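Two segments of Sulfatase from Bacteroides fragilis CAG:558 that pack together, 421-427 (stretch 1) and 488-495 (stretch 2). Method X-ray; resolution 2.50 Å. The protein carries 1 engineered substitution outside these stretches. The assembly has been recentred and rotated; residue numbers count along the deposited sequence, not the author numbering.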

# COMPACT_ATOMS: atom_id res chain seq x y z
N ARG A 421 -16.35 -32.81 -10.31
CA ARG A 421 -15.44 -32.13 -9.39
C ARG A 421 -15.73 -32.47 -7.93
O ARG A 421 -16.88 -32.38 -7.48
CB ARG A 421 -15.51 -30.62 -9.59
CG ARG A 421 -14.69 -29.85 -8.60
CD ARG A 421 -14.64 -28.38 -8.99
NE ARG A 421 -13.63 -27.68 -8.22
CZ ARG A 421 -13.73 -26.42 -7.83
NH1 ARG A 421 -14.81 -25.72 -8.17
NH2 ARG A 421 -12.76 -25.86 -7.11
N SER A 422 -14.68 -32.83 -7.19
CA SER A 422 -14.76 -32.96 -5.74
C SER A 422 -14.53 -31.60 -5.07
O SER A 422 -13.63 -30.85 -5.44
CB SER A 422 -13.72 -33.96 -5.24
OG SER A 422 -14.11 -35.31 -5.37
N LEU A 423 -15.34 -31.30 -4.05
CA LEU A 423 -15.09 -30.16 -3.17
C LEU A 423 -14.58 -30.66 -1.82
O LEU A 423 -15.04 -31.70 -1.33
CB LEU A 423 -16.35 -29.31 -2.97
CG LEU A 423 -17.02 -28.71 -4.20
CD1 LEU A 423 -18.13 -27.79 -3.72
CD2 LEU A 423 -16.02 -27.95 -5.08
N TYR A 424 -13.67 -29.92 -1.19
CA TYR A 424 -13.06 -30.38 0.05
C TYR A 424 -13.06 -29.33 1.16
O TYR A 424 -12.75 -28.16 0.93
CB TYR A 424 -11.64 -30.83 -0.18
CG TYR A 424 -11.46 -31.85 -1.27
CD1 TYR A 424 -11.08 -31.45 -2.54
CD2 TYR A 424 -11.62 -33.20 -1.01
CE1 TYR A 424 -10.89 -32.37 -3.53
CE2 TYR A 424 -11.43 -34.14 -2.01
CZ TYR A 424 -11.05 -33.71 -3.27
OH TYR A 424 -10.86 -34.63 -4.28
N TRP A 425 -13.36 -29.78 2.38
CA TRP A 425 -13.15 -28.98 3.58
C TRP A 425 -12.31 -29.77 4.58
O TRP A 425 -12.41 -31.00 4.68
CB TRP A 425 -14.45 -28.59 4.26
CG TRP A 425 -15.43 -27.84 3.44
CD1 TRP A 425 -15.76 -26.51 3.57
CD2 TRP A 425 -16.28 -28.36 2.41
NE1 TRP A 425 -16.74 -26.18 2.68
CE2 TRP A 425 -17.08 -27.29 1.95
CE3 TRP A 425 -16.44 -29.63 1.83
CZ2 TRP A 425 -18.01 -27.45 0.92
CZ3 TRP A 425 -17.37 -29.78 0.81
CH2 TRP A 425 -18.14 -28.70 0.37
N ASN A 426 -11.49 -29.05 5.34
CA ASN A 426 -10.74 -29.65 6.44
C ASN A 426 -10.77 -28.70 7.63
O ASN A 426 -10.32 -27.56 7.52
CB ASN A 426 -9.29 -29.95 6.06
CG ASN A 426 -8.64 -30.85 7.08
OD1 ASN A 426 -9.31 -31.66 7.72
ND2 ASN A 426 -7.34 -30.71 7.26
N PHE A 427 -11.28 -29.19 8.77
CA PHE A 427 -11.31 -28.44 10.03
C PHE A 427 -10.71 -29.32 11.12
O PHE A 427 -11.44 -29.88 11.95
CB PHE A 427 -12.73 -28.00 10.39
CG PHE A 427 -12.79 -26.99 11.50
CD1 PHE A 427 -12.60 -25.63 11.23
CD2 PHE A 427 -13.06 -27.38 12.82
CE1 PHE A 427 -12.65 -24.68 12.27
CE2 PHE A 427 -13.12 -26.44 13.87
CZ PHE A 427 -12.91 -25.10 13.59
N LYS A 488 -11.63 -42.56 0.39
CA LYS A 488 -10.33 -42.57 -0.27
C LYS A 488 -10.10 -41.27 -1.04
O LYS A 488 -9.00 -40.72 -1.03
CB LYS A 488 -10.25 -43.79 -1.20
CG LYS A 488 -8.90 -44.03 -1.88
CD LYS A 488 -7.73 -44.01 -0.89
CE LYS A 488 -7.32 -45.39 -0.34
NZ LYS A 488 -5.88 -45.41 0.09
N ASP A 489 -11.15 -40.77 -1.70
CA ASP A 489 -11.08 -39.48 -2.38
C ASP A 489 -10.57 -38.41 -1.42
O ASP A 489 -9.57 -37.73 -1.71
CB ASP A 489 -12.48 -39.14 -2.94
CG ASP A 489 -12.48 -37.91 -3.86
OD1 ASP A 489 -11.49 -37.17 -3.87
OD2 ASP A 489 -13.49 -37.68 -4.57
N LEU A 490 -11.21 -38.29 -0.25
CA LEU A 490 -10.82 -37.29 0.74
C LEU A 490 -9.40 -37.53 1.24
O LEU A 490 -8.55 -36.63 1.20
CB LEU A 490 -11.83 -37.33 1.90
CG LEU A 490 -11.94 -36.24 2.97
CD1 LEU A 490 -11.78 -34.85 2.38
CD2 LEU A 490 -13.28 -36.35 3.73
N GLY A 491 -9.11 -38.75 1.69
CA GLY A 491 -7.81 -39.03 2.26
C GLY A 491 -6.67 -38.72 1.30
O GLY A 491 -5.68 -38.08 1.68
N ASN A 492 -6.82 -39.13 0.04
CA ASN A 492 -5.77 -38.87 -0.94
C ASN A 492 -5.54 -37.37 -1.09
O ASN A 492 -4.39 -36.91 -1.08
CB ASN A 492 -6.15 -39.48 -2.28
CG ASN A 492 -5.93 -40.97 -2.31
OD1 ASN A 492 -5.13 -41.51 -1.55
ND2 ASN A 492 -6.67 -41.64 -3.18
N TYR A 493 -6.62 -36.60 -1.22
CA TYR A 493 -6.51 -35.16 -1.41
C TYR A 493 -5.86 -34.48 -0.21
O TYR A 493 -4.96 -33.64 -0.37
CB TYR A 493 -7.89 -34.56 -1.69
CG TYR A 493 -7.79 -33.08 -1.96
CD1 TYR A 493 -7.50 -32.61 -3.23
CD2 TYR A 493 -7.92 -32.16 -0.93
CE1 TYR A 493 -7.39 -31.26 -3.48
CE2 TYR A 493 -7.79 -30.80 -1.17
CZ TYR A 493 -7.53 -30.36 -2.45
OH TYR A 493 -7.41 -29.01 -2.70
N LEU A 494 -6.32 -34.80 1.00
CA LEU A 494 -5.73 -34.18 2.19
C LEU A 494 -4.23 -34.42 2.22
O LEU A 494 -3.45 -33.48 2.40
CB LEU A 494 -6.39 -34.73 3.46
CG LEU A 494 -7.90 -34.52 3.58
CD1 LEU A 494 -8.43 -35.14 4.87
CD2 LEU A 494 -8.28 -33.04 3.49
N ARG A 495 -3.81 -35.67 2.01
CA ARG A 495 -2.38 -35.95 2.04
C ARG A 495 -1.67 -35.27 0.88
O ARG A 495 -0.56 -34.74 1.04
CB ARG A 495 -2.12 -37.46 2.02
CG ARG A 495 -2.61 -38.18 3.26
CD ARG A 495 -2.35 -39.68 3.18
NE ARG A 495 -3.09 -40.33 2.08
CZ ARG A 495 -4.26 -40.97 2.22
NH1 ARG A 495 -4.83 -41.06 3.42
NH2 ARG A 495 -4.85 -41.53 1.17

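The contact between the strand and the helix is anchored by the carboxylate of Asp489, which accepts two short hydrogen bonds from the strand. Ser422 OG donates to Asp489 OD2 and Tyr424 OH donates to Asp489 OD1, each at 2.6 Å. The CA-to-CB bond of Asp489 points sideways, but its t rotamer brings the carboxylate nearer the strand, where each oxygen meets a different hydroxyl. Ser422 and Tyr424 alternate with Leu423 along the extended chain, so both direct their side chains toward the helix while Leu423 lies out of reach.

Tyr424 is the centre of the packing and loses 114 Å² to the helix, the largest share of the 344 Å² buried in total. Its ring forms an offset stack with that of Tyr493, one helical turn beyond Asp489; the centroids are 3.8 Å apart and the planes, inclined by only 4°, are nearly parallel. Tyr493 CB also lies over the Tyr424 ring, 3.9 Å from its centroid, in a CH-pi contact. At the ring edge, Leu490 CD1 packs 3.8 Å from Tyr424 CD2, so a single tyrosine combines a polar tip with an apolar ring. Farther along, the contact loosens: Asn426 CB approaches Leu494 CD2 at 4.1 Å, while the Asn426 amide is hydrogen-bonded elsewhere in the structure.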